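Local coordinates for amino acid ABC superfamily ATP binding cassette transporter, binding protein (Streptococcus pneumoniae, PDB 4H5G) that binds L-arginine in the cleft of a type II periplasmic-binding-protein fold and probably delivers it to an amino acid ABC transporter, at residues D21-P24 with F25-S29; K109-V112 with E113-D117; S3-E6 with A7-K11; V218-K221 with L222-E225; E155-N158 with E159-G163. One frame throughout, in Å; residues are numbered along the deposited sequence. Where two conformers were deposited one is given.

Interaction 1: D21-P24 with F25-S29; sequences DYAP and FEFQS. With ARG (arginine), chain L.
Asp21 and Glu26 grip the guanidinium group of the bound arginine from the two ends of one tight turn. Asp21 OD1 accepts from NH2 of the ligand at 2.9 Å, while its other oxygen, OD2, is held by the backbone N of Met153. Tyr22 follows, and its ring lies under the guanidinium: NE of the arginine sits over one face, 3.4 Å from Tyr22 CD2, and the phenol OH is fixed by Asp171. The backbone of Tyr22 closes the turn, its N donating to Glu26 O at 2.8 Å and its O accepting from Glu26 N; since Phe25 and Glu26 both face Tyr22, this is a classic beta bulge. Ala23, small enough to fit, lays its CB over a face of the Phe27 ring, 3.8 Å from the ring centroid. Phe27 CG stands between its own N and carbonyl carbon (chi1 58°), which brings the ring back over Ala23. Pro24, entered through a cis peptide bond, reverses the chain and rests its CA 4.0 Å from Phe27 CE1. Beyond it, Glu26 bends at chi2 (-91°) and sends OE2 to NH1 of the ligand at 3.0 Å. Two acidic groups and an aromatic face thus meet one flat cation in a buried pocket, a chemistry that suits a basic side chain and would probably disfavour a neutral one.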
loop_
_atom_site.group_PDB
_atom_site.type_symbol
_atom_site.label_atom_id
_atom_site.label_comp_id
_atom_site.label_asym_id
_atom_site.label_seq_id
_atom_site.Cartn_x
_atom_site.Cartn_y
_atom_site.Cartn_z
ATOM N N ASP A 21 3.122 0.485 7.272
ATOM C CA ASP A 21 4.461 1.040 7.029
ATOM C C ASP A 21 4.464 1.849 5.739
ATOM O O ASP A 21 5.469 1.911 5.039
ATOM C CB ASP A 21 5.508 -0.086 6.922
ATOM C CG ASP A 21 5.224 -1.057 5.764
ATOM O OD1 ASP A 21 4.109 -1.014 5.226
ATOM O OD2 ASP A 21 6.112 -1.874 5.418
ATOM N N TYR A 22 3.348 2.499 5.436
ATOM C CA TYR A 22 3.125 2.947 4.059
ATOM C C TYR A 22 2.260 4.209 3.991
ATOM O O TYR A 22 1.233 4.220 3.328
ATOM C CB TYR A 22 2.460 1.790 3.274
ATOM C CG TYR A 22 2.984 1.566 1.853
ATOM C CD1 TYR A 22 4.346 1.435 1.604
ATOM C CD2 TYR A 22 2.112 1.453 0.773
ATOM C CE1 TYR A 22 4.838 1.209 0.306
ATOM C CE2 TYR A 22 2.590 1.238 -0.529
ATOM C CZ TYR A 22 3.950 1.115 -0.743
ATOM O OH TYR A 22 4.438 0.895 -2.019
ATOM N N ALA A 23 2.676 5.267 4.685
ATOM C CA ALA A 23 1.977 6.555 4.614
ATOM C C ALA A 23 2.007 7.071 3.175
ATOM O O ALA A 23 3.064 7.084 2.546
ATOM C CB ALA A 23 2.646 7.557 5.534
ATOM N N PRO A 24 0.877 7.583 2.662
ATOM C CA PRO A 24 -0.377 7.939 3.339
ATOM C C PRO A 24 -1.468 6.871 3.339
ATOM O O PRO A 24 -2.576 7.164 3.792
ATOM C CB PRO A 24 -0.860 9.142 2.515
ATOM C CG PRO A 24 -0.441 8.763 1.131
ATOM C CD PRO A 24 0.909 8.104 1.281
ATOM N N PHE A 25 -1.177 5.670 2.850
ATOM C CA PHE A 25 -2.192 4.613 2.782
ATOM C C PHE A 25 -2.524 4.053 4.164
ATOM O O PHE A 25 -3.681 3.996 4.566
ATOM C CB PHE A 25 -1.721 3.474 1.868
ATOM C CG PHE A 25 -1.649 3.851 0.412
ATOM C CD1 PHE A 25 -2.799 3.898 -0.361
ATOM C CD2 PHE A 25 -0.438 4.143 -0.186
ATOM C CE1 PHE A 25 -2.737 4.243 -1.697
ATOM C CE2 PHE A 25 -0.373 4.481 -1.519
ATOM C CZ PHE A 25 -1.523 4.527 -2.276
ATOM N N GLU A 26 -1.491 3.612 4.871
ATOM C CA GLU A 26 -1.635 3.188 6.272
ATOM C C GLU A 26 -0.307 3.351 6.997
ATOM O O GLU A 26 0.760 3.045 6.452
ATOM C CB GLU A 26 -2.111 1.735 6.383
ATOM C CG GLU A 26 -1.323 0.738 5.549
ATOM C CD GLU A 26 -1.922 0.561 4.170
ATOM O OE1 GLU A 26 -3.164 0.683 4.053
ATOM O OE2 GLU A 26 -1.170 0.306 3.204
ATOM N N PHE A 27 -0.380 3.822 8.241
ATOM C CA PHE A 27 0.809 4.073 9.035
ATOM C C PHE A 27 0.435 4.295 10.486
ATOM O O PHE A 27 -0.744 4.318 10.826
ATOM C CB PHE A 27 1.617 5.271 8.493
ATOM C CG PHE A 27 0.852 6.578 8.425
ATOM C CD1 PHE A 27 -0.099 6.789 7.450
ATOM C CD2 PHE A 27 1.128 7.614 9.310
ATOM C CE1 PHE A 27 -0.781 8.000 7.358
ATOM C CE2 PHE A 27 0.447 8.831 9.229
ATOM C CZ PHE A 27 -0.504 9.023 8.252
ATOM N N GLN A 28 1.441 4.453 11.333
ATOM C CA GLN A 28 1.205 4.667 12.755
ATOM C C GLN A 28 1.320 6.131 13.088
ATOM O O GLN A 28 2.264 6.794 12.663
ATOM C CB GLN A 28 2.228 3.891 13.580
ATOM C CG GLN A 28 2.320 2.440 13.185
ATOM C CD GLN A 28 1.756 1.523 14.233
ATOM O OE1 GLN A 28 0.623 1.697 14.683
ATOM N NE2 GLN A 28 2.551 0.544 14.646
ATOM N N SER A 29 0.375 6.627 13.882
ATOM C CA SER A 29 0.393 8.019 14.306
ATOM C C SER A 29 -0.102 8.152 15.739
ATOM O O SER A 29 -0.963 7.391 16.186
ATOM C CB SER A 29 -0.468 8.861 13.360
ATOM O OG SER A 29 -0.281 10.242 13.605
HETATM N N ARG L . 1.285 -1.720 -4.320
HETATM C CA ARG L . 2.345 -2.697 -4.030
HETATM C C ARG L . 1.812 -4.112 -4.072
HETATM O O ARG L . 0.598 -4.359 -3.993
HETATM C CB ARG L . 2.990 -2.424 -2.663
HETATM C CG ARG L . 2.004 -2.279 -1.507
HETATM C CD ARG L . 2.729 -2.231 -0.154
HETATM N NE ARG L . 1.805 -1.917 0.946
HETATM C CZ ARG L . 2.158 -1.764 2.218
HETATM N NH1 ARG L . 1.240 -1.469 3.137
HETATM N NH2 ARG L . 3.432 -1.903 2.568
HETATM O OXT ARG L . 2.597 -5.055 -4.197
#

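Interaction 2: K109-V112 with E113-D117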
loop_
_atom_site.group_PDB
_atom_site.type_symbol
_atom_site.label_atom_id
_atom_site.label_comp_id
_atom_site.label_asym_id
_atom_site.label_seq_id
_atom_site.Cartn_x
_atom_site.Cartn_y
_atom_site.Cartn_z
ATOM N N LYS A 109 18.189 13.705 -2.064
ATOM C CA LYS A 109 18.028 14.931 -2.850
ATOM C C LYS A 109 19.273 15.230 -3.680
ATOM O O LYS A 109 19.171 15.668 -4.826
ATOM C CB LYS A 109 17.709 16.103 -1.914
ATOM C CG LYS A 109 17.164 17.351 -2.600
ATOM C CD LYS A 109 16.570 18.319 -1.572
ATOM C CE LYS A 109 15.307 17.747 -0.935
ATOM N NZ LYS A 109 14.884 18.520 0.269
ATOM N N ALA A 110 20.454 14.974 -3.113
ATOM C CA ALA A 110 21.707 15.280 -3.809
ATOM C C ALA A 110 21.914 14.391 -5.037
ATOM O O ALA A 110 22.781 14.671 -5.864
ATOM C CB ALA A 110 22.899 15.172 -2.856
ATOM N N ASP A 111 21.115 13.327 -5.149
ATOM C CA ASP A 111 21.280 12.334 -6.211
ATOM C C ASP A 111 20.217 12.409 -7.294
ATOM O O ASP A 111 20.183 11.559 -8.183
ATOM C CB ASP A 111 21.262 10.915 -5.629
ATOM C CG ASP A 111 22.538 10.558 -4.903
ATOM O OD1 ASP A 111 23.567 11.249 -5.100
ATOM O OD2 ASP A 111 22.507 9.564 -4.141
ATOM N N VAL A 112 19.345 13.407 -7.222
ATOM C CA VAL A 112 18.282 13.527 -8.221
ATOM C C VAL A 112 18.848 13.720 -9.630
ATOM O O VAL A 112 18.335 13.154 -10.594
ATOM C CB VAL A 112 17.283 14.644 -7.870
ATOM C CG1 VAL A 112 16.271 14.846 -8.995
ATOM C CG2 VAL A 112 16.561 14.308 -6.575
ATOM N N GLU A 113 19.914 14.504 -9.749
ATOM C CA GLU A 113 20.515 14.741 -11.062
ATOM C C GLU A 113 21.257 13.509 -11.541
ATOM O O GLU A 113 21.506 13.330 -12.732
ATOM C CB GLU A 113 21.455 15.952 -11.025
ATOM C CG GLU A 113 20.730 17.260 -10.857
ATOM C CD GLU A 113 19.642 17.444 -11.894
ATOM O OE1 GLU A 113 19.947 17.350 -13.103
ATOM O OE2 GLU A 113 18.478 17.666 -11.500
ATOM N N LYS A 114 21.584 12.640 -10.600
ATOM C CA LYS A 114 22.415 11.487 -10.890
ATOM C C LYS A 114 21.616 10.337 -11.502
ATOM O O LYS A 114 22.039 9.731 -12.488
ATOM C CB LYS A 114 23.073 11.026 -9.597
ATOM C CG LYS A 114 23.937 9.811 -9.738
ATOM C CD LYS A 114 24.512 9.449 -8.393
ATOM C CE LYS A 114 25.443 8.274 -8.498
ATOM N NZ LYS A 114 26.072 8.041 -7.173
ATOM N N TYR A 115 20.465 10.031 -10.909
ATOM C CA TYR A 115 19.652 8.898 -11.351
ATOM C C TYR A 115 18.614 9.336 -12.361
ATOM O O TYR A 115 17.425 9.379 -12.066
ATOM C CB TYR A 115 19.009 8.204 -10.145
ATOM C CG TYR A 115 20.064 7.584 -9.264
ATOM C CD1 TYR A 115 20.946 6.662 -9.786
ATOM C CD2 TYR A 115 20.208 7.950 -7.928
ATOM C CE1 TYR A 115 21.933 6.091 -9.013
ATOM C CE2 TYR A 115 21.199 7.387 -7.134
ATOM C CZ TYR A 115 22.054 6.456 -7.683
ATOM O OH TYR A 115 23.056 5.884 -6.933
ATOM N N LYS A 116 19.084 9.665 -13.557
ATOM C CA LYS A 116 18.195 10.144 -14.607
ATOM C C LYS A 116 17.679 9.065 -15.533
ATOM O O LYS A 116 16.669 9.262 -16.200
ATOM C CB LYS A 116 18.869 11.243 -15.420
ATOM C CG LYS A 116 18.818 12.573 -14.725
ATOM C CD LYS A 116 18.817 13.711 -15.711
ATOM C CE LYS A 116 19.958 14.626 -15.400
ATOM N NZ LYS A 116 21.144 13.787 -15.147
ATOM N N ASP A 117 18.370 7.930 -15.593
ATOM C CA ASP A 117 17.934 6.848 -16.473
ATOM C C ASP A 117 18.026 5.504 -15.777
ATOM O O ASP A 117 18.502 5.416 -14.648
ATOM C CB ASP A 117 18.726 6.853 -17.787
ATOM C CG ASP A 117 20.192 6.445 -17.611
ATOM O OD1 ASP A 117 20.708 6.416 -16.468
ATOM O OD2 ASP A 117 20.835 6.162 -18.638
HETATM O O HOH W 1 20.820 16.355 -7.779
HETATM O O HOH W 2 24.234 7.461 -5.037
HETATM O O HOH W 3 16.432 11.191 -10.549
#
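A 3-10 turn at residues 109-111 leads into an inverse gamma turn centred on Tyr115, and the contact lies where the chain folds over between strand 103-108 and helix 118-122. Asp111 and Tyr115 meet here, with Lys114 beside them. The carbonyl O of Asp111 takes two backbone donors: Tyr115 N at 3.1 Å comes nearly in line with the C=O bond, whereas Lys114 N stands well above the carbonyl plane, so the single oxygen closes two turns at once. The Asp111 side chain runs alongside the tyrosine, its CB 3.8 Å from Tyr115 CE2, with the carboxylate plane almost perpendicular to the ring (86°). Lys114 keeps CG opposite its backbone N (chi1 178°) and stays extended, which places CG over the middle of one face of the neighbouring Tyr115 ring and carries the ammonium to the acid's side. Asp111 OD1 and Lys114 NZ remain 4.6 Å apart, beyond a salt bridge, and a water joins the charges instead. The aromatic ring suits a place where its body packs against Val107 and Leu121 while its hydroxyl can still reach this water; an acid and a lysine suit the outer surface. The bridging water is bonded to Asp111 OD2 and Lys114 NZ, and it lies 2.7 Å from Tyr115 OH, to which it is also hydrogen-bonded.

Interaction 3: S3-E6 with A7-K11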
loop_
_atom_site.group_PDB
_atom_site.type_symbol
_atom_site.label_atom_id
_atom_site.label_comp_id
_atom_site.label_asym_id
_atom_site.label_seq_id
_atom_site.Cartn_x
_atom_site.Cartn_y
_atom_site.Cartn_z
ATOM N N SER A 3 -22.369 -17.247 3.801
ATOM C CA SER A 3 -22.737 -15.838 3.685
ATOM C C SER A 3 -21.751 -14.927 4.409
ATOM O O SER A 3 -21.819 -14.773 5.632
ATOM C CB SER A 3 -24.148 -15.614 4.236
ATOM O OG SER A 3 -24.463 -14.233 4.229
ATOM N N ALA A 4 -20.844 -14.320 3.653
ATOM C CA ALA A 4 -19.845 -13.431 4.232
ATOM C C ALA A 4 -20.512 -12.258 4.956
ATOM O O ALA A 4 -20.145 -11.940 6.086
ATOM C CB ALA A 4 -18.870 -12.939 3.162
ATOM N N VAL A 5 -21.493 -11.615 4.323
ATOM C CA VAL A 5 -22.136 -10.451 4.963
ATOM C C VAL A 5 -22.814 -10.826 6.293
ATOM O O VAL A 5 -22.608 -10.151 7.305
ATOM C CB VAL A 5 -23.100 -9.693 4.006
ATOM C CG1 VAL A 5 -23.950 -8.678 4.769
ATOM C CG2 VAL A 5 -22.305 -8.987 2.888
ATOM N N GLU A 6 -23.593 -11.906 6.301
ATOM C CA GLU A 6 -24.269 -12.327 7.535
ATOM C C GLU A 6 -23.264 -12.734 8.614
ATOM O O GLU A 6 -23.484 -12.493 9.809
ATOM C CB GLU A 6 -25.236 -13.491 7.270
ATOM C CG GLU A 6 -26.379 -13.165 6.328
ATOM C CD GLU A 6 -27.695 -12.894 7.048
ATOM O OE1 GLU A 6 -27.674 -12.660 8.278
ATOM O OE2 GLU A 6 -28.752 -12.926 6.378
ATOM N N ALA A 7 -22.169 -13.369 8.198
ATOM C CA ALA A 7 -21.152 -13.834 9.153
ATOM C C ALA A 7 -20.463 -12.635 9.798
ATOM O O ALA A 7 -20.191 -12.632 10.998
ATOM C CB ALA A 7 -20.138 -14.733 8.473
ATOM N N ILE A 8 -20.180 -11.619 8.989
ATOM C CA ILE A 8 -19.575 -10.383 9.500
ATOM C C ILE A 8 -20.530 -9.684 10.476
ATOM O O ILE A 8 -20.132 -9.253 11.569
ATOM C CB ILE A 8 -19.141 -9.445 8.336
ATOM C CG1 ILE A 8 -17.842 -9.979 7.711
ATOM C CG2 ILE A 8 -18.947 -8.010 8.840
ATOM C CD1 ILE A 8 -17.580 -9.494 6.274
ATOM N N LYS A 9 -21.801 -9.590 10.095
ATOM C CA LYS A 9 -22.807 -9.005 10.983
ATOM C C LYS A 9 -22.949 -9.746 12.302
ATOM O O LYS A 9 -23.133 -9.133 13.364
ATOM C CB LYS A 9 -24.170 -8.952 10.286
ATOM C CG LYS A 9 -24.250 -7.973 9.124
ATOM C CD LYS A 9 -25.591 -8.137 8.416
ATOM C CE LYS A 9 -26.752 -7.731 9.313
ATOM N NZ LYS A 9 -26.804 -6.254 9.541
ATOM N N GLN A 10 -22.874 -11.069 12.233
ATOM C CA GLN A 10 -23.004 -11.883 13.431
ATOM C C GLN A 10 -21.868 -11.679 14.411
ATOM O O GLN A 10 -22.091 -11.588 15.611
ATOM C CB GLN A 10 -23.065 -13.361 13.079
ATOM C CG GLN A 10 -22.766 -14.227 14.278
ATOM C CD GLN A 10 -23.140 -15.650 14.064
ATOM O OE1 GLN A 10 -22.274 -16.524 13.973
ATOM N NE2 GLN A 10 -24.437 -15.909 13.979
ATOM N N LYS A 11 -20.644 -11.631 13.902
ATOM C CA LYS A 11 -19.487 -11.491 14.786
ATOM C C LYS A 11 -19.320 -10.037 15.228
ATOM O O LYS A 11 -18.590 -9.739 16.178
ATOM C CB LYS A 11 -18.211 -12.080 14.165
ATOM C CG LYS A 11 -17.647 -11.294 13.037
ATOM C CD LYS A 11 -16.549 -12.080 12.329
ATOM C CE LYS A 11 -15.711 -11.132 11.463
ATOM N NZ LYS A 11 -14.913 -11.846 10.443
#
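Val5 and Lys9 lie side by side one turn apart, and the aliphatic part of the lysine is what touches: Val5 CG1 is 4.0 Å from Lys9 CD. Lys9 first sends CG alongside the carbonyl of the preceding turn, 3.3 Å from Val5 O, and then bends at chi3 (66°) and chi4, so its ammonium leads away from the helix. This is the looser, solvent-facing side, where Glu6, Lys9 and Gln10 are exposed; the charged ends of Glu6 and Lys9 do not meet, with OE1 of Glu6 6.6 Å from NZ of Lys9. Long polar chains suit such a surface.

The closer packing is on the other side. Ile8, buried, curls its CG1 to 3.4 Å from Ala4 O and rests with Ala4 on Leu211 of helix 209-225. Alanine is short enough to let that helix come near, and the branched isoleucine packs beside it and also touches Val54. Along the axis, Ile8 N donates to Ala4 O at 2.9 Å, and the same step recurs from Ala7 to Ser3, Lys9 to Val5 and Gln10 to Glu6.

At the start of the helix Ser3 directs its hydroxyl into the first turn, where OG accepts from Glu6 N at 3.2 Å. Asp210 meanwhile takes the N-H of Val5. Serine supplies a compact acceptor for an amide that precedes the regular bonding pattern, the hallmark of an N-capped alpha-helix.

Interaction 4: V218-K221 with L222-E225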
loop_
_atom_site.group_PDB
_atom_site.type_symbol
_atom_site.label_atom_id
_atom_site.label_comp_id
_atom_site.label_asym_id
_atom_site.label_seq_id
_atom_site.Cartn_x
_atom_site.Cartn_y
_atom_site.Cartn_z
ATOM N N VAL A 218 -19.387 1.096 -1.620
ATOM C CA VAL A 218 -18.721 2.121 -0.810
ATOM C C VAL A 218 -17.618 2.811 -1.610
ATOM O O VAL A 218 -17.511 4.046 -1.609
ATOM C CB VAL A 218 -18.152 1.511 0.479
ATOM C CG1 VAL A 218 -17.314 2.540 1.247
ATOM C CG2 VAL A 218 -19.307 1.015 1.354
ATOM N N ILE A 219 -16.810 2.016 -2.307
ATOM C CA ILE A 219 -15.701 2.572 -3.101
ATOM C C ILE A 219 -16.200 3.458 -4.234
ATOM O O ILE A 219 -15.630 4.524 -4.503
ATOM C CB ILE A 219 -14.783 1.461 -3.665
ATOM C CG1 ILE A 219 -13.951 0.857 -2.534
ATOM C CG2 ILE A 219 -13.844 2.013 -4.742
ATOM C CD1 ILE A 219 -13.196 -0.384 -2.964
ATOM N N GLN A 220 -17.272 3.043 -4.894
ATOM C CA GLN A 220 -17.786 3.857 -6.001
ATOM C C GLN A 220 -18.246 5.211 -5.479
ATOM O O GLN A 220 -18.046 6.252 -6.117
ATOM C CB GLN A 220 -18.927 3.150 -6.749
ATOM C CG GLN A 220 -19.290 3.851 -8.066
ATOM C CD GLN A 220 -18.131 3.883 -9.078
ATOM O OE1 GLN A 220 -17.809 2.865 -9.703
ATOM N NE2 GLN A 220 -17.500 5.059 -9.239
ATOM N N LYS A 221 -18.866 5.205 -4.307
ATOM C CA LYS A 221 -19.328 6.462 -3.714
ATOM C C LYS A 221 -18.147 7.361 -3.335
ATOM O O LYS A 221 -18.179 8.578 -3.557
ATOM C CB LYS A 221 -20.198 6.154 -2.498
ATOM C CG LYS A 221 -20.392 7.315 -1.562
ATOM C CD LYS A 221 -21.549 8.159 -1.982
ATOM C CE LYS A 221 -22.195 8.778 -0.753
ATOM N NZ LYS A 221 -23.542 9.316 -1.085
ATOM N N LEU A 222 -17.100 6.770 -2.778
ATOM C CA LEU A 222 -15.886 7.538 -2.434
ATOM C C LEU A 222 -15.261 8.165 -3.677
ATOM O O LEU A 222 -14.921 9.351 -3.682
ATOM C CB LEU A 222 -14.851 6.646 -1.734
ATOM C CG LEU A 222 -15.241 6.051 -0.382
ATOM C CD1 LEU A 222 -14.177 5.052 0.059
ATOM C CD2 LEU A 222 -15.405 7.139 0.672
ATOM N N LYS A 223 -15.106 7.379 -4.738
ATOM C CA LYS A 223 -14.511 7.923 -5.963
ATOM C C LYS A 223 -15.394 9.000 -6.573
ATOM O O LYS A 223 -14.889 10.008 -7.084
ATOM C CB LYS A 223 -14.230 6.807 -6.996
ATOM C CG LYS A 223 -13.208 5.767 -6.535
ATOM C CD LYS A 223 -12.710 4.922 -7.716
ATOM C CE LYS A 223 -13.852 4.062 -8.288
ATOM N NZ LYS A 223 -13.349 3.067 -9.320
ATOM N N ASP A 224 -16.710 8.791 -6.540
ATOM C CA ASP A 224 -17.637 9.768 -7.116
ATOM C C ASP A 224 -17.585 11.100 -6.386
ATOM O O ASP A 224 -17.816 12.142 -6.975
ATOM C CB ASP A 224 -19.090 9.249 -7.111
ATOM C CG ASP A 224 -19.326 8.132 -8.123
ATOM O OD1 ASP A 224 -18.384 7.791 -8.870
ATOM O OD2 ASP A 224 -20.467 7.602 -8.174
ATOM N N GLU A 225 -17.269 11.065 -5.100
ATOM C CA GLU A 225 -17.280 12.295 -4.312
ATOM C C GLU A 225 -15.873 12.856 -4.098
ATOM O O GLU A 225 -15.698 13.871 -3.424
ATOM C CB GLU A 225 -18.009 12.061 -2.967
ATOM C CG GLU A 225 -19.502 11.784 -3.156
ATOM C CD GLU A 225 -20.292 11.639 -1.858
ATOM O OE1 GLU A 225 -19.685 11.493 -0.778
ATOM O OE2 GLU A 225 -21.540 11.672 -1.931
HETATM O O HOH W 4 -15.512 2.138 -10.710
#
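Asp224 OD1 accepts from Gln220 NE2 at 2.9 Å, one helical turn back. The donor arrives from above the carboxylate plane, 40° out of it, and the amide and carboxylate planes are turned 33° against each other. Gln220 makes this possible by first swinging CG to the side of its carbonyl carbon (chi1 -169°) and then bending at chi2, which folds the amide along the helix surface. Its other end is used as well: a water donates to Gln220 OE1 at 2.6 Å and accepts from Lys223 NZ, whose ammonium also donates to the carbonyl of Pro97. The amide is therefore held at both ends, and glutamine, with a donor and an acceptor on one flat group, suits this position between an acid and a lysine.

On another side of the helix, Lys221 NZ forms a salt bridge with Glu225 OE2, a weak bond at 3.2 Å. The chains cross at an angle, and the lysine methylenes take part, CE also lying 3.2 Å from Glu225 OE2. This exposed pair spans one turn, where the backbone bond from Glu225 N to Lys221 O is weak too.

The apolar residues look inward. Val218 and Leu222 run alongside each other, CG1 of the valine 4.2 Å from CD1 of the leucine; Val218 packs on Ala47 and Ile48 of helix 40-52, while Leu222 reaches Met44 there and Tyr231 of helix 227-235.

Interaction 5: E155-N158 with E159-G163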
loop_
_atom_site.group_PDB
_atom_site.type_symbol
_atom_site.label_atom_id
_atom_site.label_comp_id
_atom_site.label_asym_id
_atom_site.label_seq_id
_atom_site.Cartn_x
_atom_site.Cartn_y
_atom_site.Cartn_z
ATOM N N GLU A 155 12.228 0.101 7.143
ATOM C CA GLU A 155 13.613 -0.375 7.178
ATOM C C GLU A 155 14.328 -0.076 5.862
ATOM O O GLU A 155 15.509 0.290 5.861
ATOM C CB GLU A 155 13.680 -1.873 7.522
ATOM C CG GLU A 155 15.075 -2.499 7.399
ATOM C CD GLU A 155 16.105 -1.914 8.363
ATOM O OE1 GLU A 155 15.714 -1.312 9.386
ATOM O OE2 GLU A 155 17.321 -2.066 8.099
ATOM N N ALA A 156 13.614 -0.204 4.747
ATOM C CA ALA A 156 14.200 0.148 3.447
ATOM C C ALA A 156 14.628 1.603 3.450
ATOM O O ALA A 156 15.733 1.945 3.012
ATOM C CB ALA A 156 13.220 -0.126 2.310
ATOM N N VAL A 157 13.761 2.469 3.956
ATOM C CA VAL A 157 14.079 3.896 3.974
ATOM C C VAL A 157 15.190 4.211 4.977
ATOM O O VAL A 157 16.033 5.075 4.728
ATOM C CB VAL A 157 12.819 4.756 4.206
ATOM C CG1 VAL A 157 13.191 6.247 4.328
ATOM C CG2 VAL A 157 11.840 4.553 3.066
ATOM N N ASN A 158 15.218 3.503 6.104
ATOM C CA ASN A 158 16.345 3.664 7.026
ATOM C C ASN A 158 17.667 3.296 6.367
ATOM O O ASN A 158 18.685 3.939 6.604
ATOM C CB ASN A 158 16.155 2.842 8.306
ATOM C CG ASN A 158 15.160 3.471 9.269
ATOM O OD1 ASN A 158 14.914 4.680 9.238
ATOM N ND2 ASN A 158 14.587 2.643 10.139
ATOM N N GLU A 159 17.653 2.264 5.530
ATOM C CA GLU A 159 18.879 1.863 4.845
ATOM C C GLU A 159 19.297 2.882 3.784
ATOM O O GLU A 159 20.490 3.123 3.587
ATOM C CB GLU A 159 18.757 0.434 4.275
ATOM C CG GLU A 159 18.622 -0.608 5.385
ATOM C CD GLU A 159 18.822 -2.042 4.896
ATOM O OE1 GLU A 159 19.306 -2.231 3.759
ATOM O OE2 GLU A 159 18.491 -2.980 5.653
ATOM N N LEU A 160 18.314 3.495 3.134
ATOM C CA LEU A 160 18.584 4.611 2.215
ATOM C C LEU A 160 19.233 5.773 2.972
ATOM O O LEU A 160 20.257 6.312 2.553
ATOM C CB LEU A 160 17.284 5.070 1.548
ATOM C CG LEU A 160 17.386 6.376 0.752
ATOM C CD1 LEU A 160 18.292 6.200 -0.464
ATOM C CD2 LEU A 160 16.012 6.897 0.324
ATOM N N GLN A 161 18.649 6.151 4.102
ATOM C CA GLN A 161 19.231 7.229 4.916
ATOM C C GLN A 161 20.639 6.936 5.435
ATOM O O GLN A 161 21.451 7.846 5.617
ATOM C CB GLN A 161 18.286 7.589 6.064
ATOM C CG GLN A 161 16.954 8.087 5.568
ATOM C CD GLN A 161 16.050 8.532 6.680
ATOM O OE1 GLN A 161 15.570 7.722 7.480
ATOM N NE2 GLN A 161 15.814 9.835 6.749
ATOM N N ALA A 162 20.926 5.660 5.669
ATOM C CA ALA A 162 22.242 5.248 6.165
ATOM C C ALA A 162 23.276 5.117 5.042
ATOM O O ALA A 162 24.468 4.964 5.296
ATOM C CB ALA A 162 22.119 3.952 6.959
ATOM N N GLY A 163 22.806 5.169 3.799
ATOM C CA GLY A 163 23.699 5.107 2.648
ATOM C C GLY A 163 24.037 3.696 2.197
ATOM O O GLY A 163 24.898 3.507 1.327
#
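Helix 153-162 ends in a Schellman motif, and residues 155-162 form its last two turns, with Gly163 just beyond. Gly163 leaves the helix with a positive phi of 86°, a conformation in which a side chain would press on the preceding carbonyl O, so glycine suits the place; its N donates to Leu160 O at 3.1 Å, a bond of the motif. Ala162 N to Asn158 O, just before it, is the last regular helical bond.

Further back, two acids come together on the partly exposed side. Glu155 OE2 lies 2.9 Å from Glu159 OE2, and the carboxylate planes are 78° apart. Glu155 bends at chi2 (63°), which swings its carboxylate along the helix to the next turn, whereas Glu159 is extended beyond CG. Two acceptors so close would repel if both were charged, so one of them may carry a proton, though the geometry alone cannot settle this. The aliphatic part of Glu159 is also in contact, CG standing 3.3 Å from Glu155 O.

One residue in from the end, Gln161 slants across Asn158, their amide planes nearly coplanar. The oxygens, Asn158 OD1 and Gln161 OE1, are 3.6 Å apart and make no bond; OD1 instead accepts from a di(hydroxyethyl)ether molecule, probably from the crystallisation liquor, and Gln161 lays CG 3.3 Å from Val157 O.

The opposite character appears on the buried side, where small and branched residues fit against a sheet. Ala156 and Leu160 rest on Val168 of strand 167-171, Val157 touches Met170 of that strand and Leu106 of strand 103-108, and Leu160 also meets Leu185 of strand 185-187.

In the fold
Interaction 1 alone holds pocket residues for the bound arginine, with the ligand also gripped by Asp171, Arg88 and Ser83. The other four lie away from the ligand, in the helices and loops of the fold. Interaction 5 is close by, its nearest atoms about 7 Å from those of interaction 1, and the helix that carries it begins at Met153, whose N holds Asp21. Interaction 2 is likewise about 7 Å from interaction 5 at nearest atoms, on the same side of the chain's centre. Interactions 3 and 4, with centres 23 Å apart, share helix 209-225 as packing partner or host. Interactions 2 and 3 lie 51 Å apart between centres, on opposite sides of the chain's centre.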